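Local coordinates for protein putative mandelate racemase (Zymomonas mobilis, PDB 2OX4) that binds magnesium and, as a member of the mandelate racemase branch of the enolase superfamily, probably acts as a lyase, perhaps a dehydratase, at residues S271-F275 against E299-I303. Numbering follows the deposited sequence.
Sequences SRWGF and EFKKI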
ATOM      1  N   SER C 271     -18.851  14.796  11.558  1.00  8.88           N
ATOM      2  CA  SER C 271     -18.485  15.484  10.300  1.00  8.70           C
ATOM      3  C   SER C 271     -17.996  14.555   9.185  1.00  6.85           C
ATOM      4  O   SER C 271     -17.675  13.390   9.424  1.00  7.19           O
ATOM      5  CB  SER C 271     -17.504  16.642  10.531  1.00 10.82           C
ATOM      6  OG  SER C 271     -16.143  16.195  10.513  1.00  9.29           O
ATOM      7  N   ARG C 272     -17.956  15.100   7.968  1.00  7.63           N
ATOM      8  CA  ARG C 272     -17.296  14.470   6.809  1.00  8.39           C
ATOM      9  C   ARG C 272     -15.920  13.925   7.181  1.00  6.74           C
ATOM     10  O   ARG C 272     -15.565  12.802   6.788  1.00  8.08           O
ATOM     11  CB  ARG C 272     -17.099  15.518   5.715  1.00 10.01           C
ATOM     12  CG  ARG C 272     -18.306  15.824   4.820  1.00 11.79           C
ATOM     13  CD  ARG C 272     -18.030  17.132   4.049  1.00  7.58           C
ATOM     14  NE  ARG C 272     -18.134  18.297   4.926  1.00  9.99           N
ATOM     15  CZ  ARG C 272     -17.837  19.547   4.573  1.00 11.34           C
ATOM     16  NH1 ARG C 272     -17.355  19.808   3.349  1.00  8.82           N
ATOM     17  NH2 ARG C 272     -18.020  20.533   5.449  1.00 10.54           N
ATOM     18  N   TRP C 273     -15.155  14.726   7.935  1.00  8.20           N
ATOM     19  CA  TRP C 273     -13.794  14.334   8.372  1.00  8.76           C
ATOM     20  C   TRP C 273     -13.763  13.082   9.251  1.00  9.77           C
ATOM     21  O   TRP C 273     -12.841  12.273   9.148  1.00  9.56           O
ATOM     22  CB  TRP C 273     -13.108  15.490   9.108  1.00  7.54           C
ATOM     23  CG  TRP C 273     -12.756  16.653   8.196  1.00  7.92           C
ATOM     24  CD1 TRP C 273     -11.545  16.877   7.604  1.00  9.66           C
ATOM     25  CD2 TRP C 273     -13.613  17.729   7.777  1.00  8.68           C
ATOM     26  NE1 TRP C 273     -11.593  18.018   6.839  1.00  8.02           N
ATOM     27  CE2 TRP C 273     -12.844  18.570   6.937  1.00 11.70           C
ATOM     28  CE3 TRP C 273     -14.951  18.073   8.041  1.00  8.15           C
ATOM     29  CZ2 TRP C 273     -13.369  19.719   6.341  1.00  8.94           C
ATOM     30  CZ3 TRP C 273     -15.476  19.214   7.448  1.00  9.25           C
ATOM     31  CH2 TRP C 273     -14.686  20.031   6.611  1.00 11.40           C
ATOM     32  N   GLY C 274     -14.755  12.934  10.124  1.00  6.92           N
ATOM     33  CA  GLY C 274     -14.859  11.749  10.982  1.00  7.39           C
ATOM     34  C   GLY C 274     -15.169  10.500  10.183  1.00  8.81           C
ATOM     35  O   GLY C 274     -14.570   9.437  10.408  1.00  7.45           O
ATOM     36  N   PHE C 275     -16.096  10.620   9.236  1.00  7.39           N
ATOM     37  CA  PHE C 275     -16.533   9.458   8.455  1.00  9.52           C
ATOM     38  C   PHE C 275     -15.553   9.019   7.379  1.00  9.85           C
ATOM     39  O   PHE C 275     -15.497   7.838   7.020  1.00  7.50           O
ATOM     40  CB  PHE C 275     -17.943   9.658   7.912  1.00  8.12           C
ATOM     41  CG  PHE C 275     -18.991   9.494   8.972  1.00  8.59           C
ATOM     42  CD1 PHE C 275     -19.422   8.216   9.330  1.00 10.00           C
ATOM     43  CD2 PHE C 275     -19.504  10.600   9.656  1.00  4.77           C
ATOM     44  CE1 PHE C 275     -20.366   8.038  10.342  1.00 12.50           C
ATOM     45  CE2 PHE C 275     -20.458  10.427  10.673  1.00  7.37           C
ATOM     46  CZ  PHE C 275     -20.890   9.142  11.005  1.00  6.39           C
ATOM     47  N   GLU C 299     -24.334  19.095   7.346  1.00  6.92           N
ATOM     48  CA  GLU C 299     -23.254  18.110   7.327  1.00  7.40           C
ATOM     49  C   GLU C 299     -23.767  16.682   7.183  1.00  7.77           C
ATOM     50  O   GLU C 299     -23.134  15.862   6.518  1.00  7.94           O
ATOM     51  CB  GLU C 299     -22.369  18.255   8.569  1.00  9.96           C
ATOM     52  CG  GLU C 299     -21.021  17.521   8.469  1.00  9.17           C
ATOM     53  CD  GLU C 299     -19.995  18.240   7.611  1.00 10.34           C
ATOM     54  OE1 GLU C 299     -20.314  19.269   6.983  1.00  9.76           O
ATOM     55  OE2 GLU C 299     -18.833  17.772   7.575  1.00  9.12           O
ATOM     56  N   PHE C 300     -24.904  16.373   7.804  1.00 10.23           N
ATOM     57  CA  PHE C 300     -25.550  15.057   7.620  1.00  9.12           C
ATOM     58  C   PHE C 300     -25.683  14.743   6.133  1.00 10.96           C
ATOM     59  O   PHE C 300     -25.354  13.643   5.688  1.00 10.27           O
ATOM     60  CB  PHE C 300     -26.947  15.056   8.232  1.00  8.56           C
ATOM     61  CG  PHE C 300     -27.665  13.729   8.146  1.00 14.05           C
ATOM     62  CD1 PHE C 300     -27.672  12.862   9.242  1.00 17.65           C
ATOM     63  CD2 PHE C 300     -28.386  13.368   7.002  1.00 10.55           C
ATOM     64  CE1 PHE C 300     -28.365  11.652   9.194  1.00 13.58           C
ATOM     65  CE2 PHE C 300     -29.058  12.134   6.937  1.00 10.50           C
ATOM     66  CZ  PHE C 300     -29.051  11.287   8.034  1.00 17.53           C
ATOM     67  N   LYS C 301     -26.167  15.717   5.370  1.00 11.61           N
ATOM     68  CA  LYS C 301     -26.352  15.548   3.934  1.00 12.67           C
ATOM     69  C   LYS C 301     -25.029  15.242   3.240  1.00 13.95           C
ATOM     70  O   LYS C 301     -24.943  14.325   2.423  1.00 11.66           O
ATOM     71  CB  LYS C 301     -26.988  16.799   3.324  1.00 13.03           C
ATOM     72  CG  LYS C 301     -27.672  16.559   1.988  1.00 25.99           C
ATOM     73  CD  LYS C 301     -28.752  17.596   1.726  1.00 30.04           C
ATOM     74  CE  LYS C 301     -28.743  18.049   0.275  1.00 35.95           C
ATOM     75  NZ  LYS C 301     -28.967  16.915  -0.662  1.00 35.03           N
ATOM     76  N   LYS C 302     -23.999  16.015   3.570  1.00  9.68           N
ATOM     77  CA  LYS C 302     -22.660  15.798   3.002  1.00  7.56           C
ATOM     78  C   LYS C 302     -22.097  14.417   3.336  1.00  8.30           C
ATOM     79  O   LYS C 302     -21.480  13.760   2.487  1.00  9.67           O
ATOM     80  CB  LYS C 302     -21.697  16.913   3.448  1.00  8.85           C
ATOM     81  CG  LYS C 302     -22.168  18.326   3.016  1.00  8.94           C
ATOM     82  CD  LYS C 302     -21.228  19.460   3.468  1.00  9.40           C
ATOM     83  CE  LYS C 302     -21.845  20.831   3.102  1.00 12.16           C
ATOM     84  NZ  LYS C 302     -20.976  21.972   3.525  1.00 12.16           N
ATOM     85  N   ILE C 303     -22.323  13.971   4.564  1.00  6.41           N
ATOM     86  CA  ILE C 303     -21.868  12.637   4.977  1.00  7.29           C
ATOM     87  C   ILE C 303     -22.623  11.556   4.216  1.00 11.51           C
ATOM     88  O   ILE C 303     -22.011  10.648   3.662  1.00  8.52           O
ATOM     89  CB  ILE C 303     -22.015  12.413   6.505  1.00  7.31           C
ATOM     90  CG1 ILE C 303     -21.078  13.362   7.265  1.00  6.54           C
ATOM     91  CG2 ILE C 303     -21.719  10.942   6.858  1.00  7.45           C
ATOM     92  CD1 ILE C 303     -21.505  13.629   8.726  1.00 10.32           C
TER
HETATM   93  O   HOH W   1     -18.278  22.412   2.654  1.00  9.81           O
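Two neighbouring outer helices of a TIM-type barrel meet here in a buried, near-parallel packing contact, pinned by one charged pair: helix 271-280 lies against helix 296-309, with the short strand 286-287 between them in sequence. The local axes approach to 9.2 Å at 32°, so both helices run broadly the same way, as successive helices of a βα barrel do. One carboxylate oxygen, Glu299 OE2, accepts from Arg272 N at 2.8 Å and also from Arg272 NE at 2.8 Å, the latter bond being part of a salt bridge; both are nearly straight, at 167° and 173°, so the backbone and the side chain of the same arginine are held together. A weak bond from Arg272 NH2 to Glu299 OE1, 3.0 Å, makes the grip two-pronged. Lys302 extends its methylene chain over one guanidinium face, CD lying 3.6 Å from Arg272 CZ. The two positive ends share a water, 2.8 Å from Arg272 NH1 and 2.9 Å from Lys302 NZ, while Lys302 finds its main counter-charge in Glu71. On the barrel side the character turns apolar. Ile303 CG2 sits over the face of the Phe275 ring, 4.0 Å from its centroid in a CH-pi contact, and both side chains also touch Ile287 of strand 286-287. Arg272 meanwhile makes a cation-pi contact with Trp74 and reaches Asp305 of a second subunit. Polar on the side covered by helix 70-79 and a second subunit, apolar towards the barrel strand, this seam joins consecutive βα units of the enolase-superfamily barrel, whose magnesium lies about 12 Å from the Phe275 side chain.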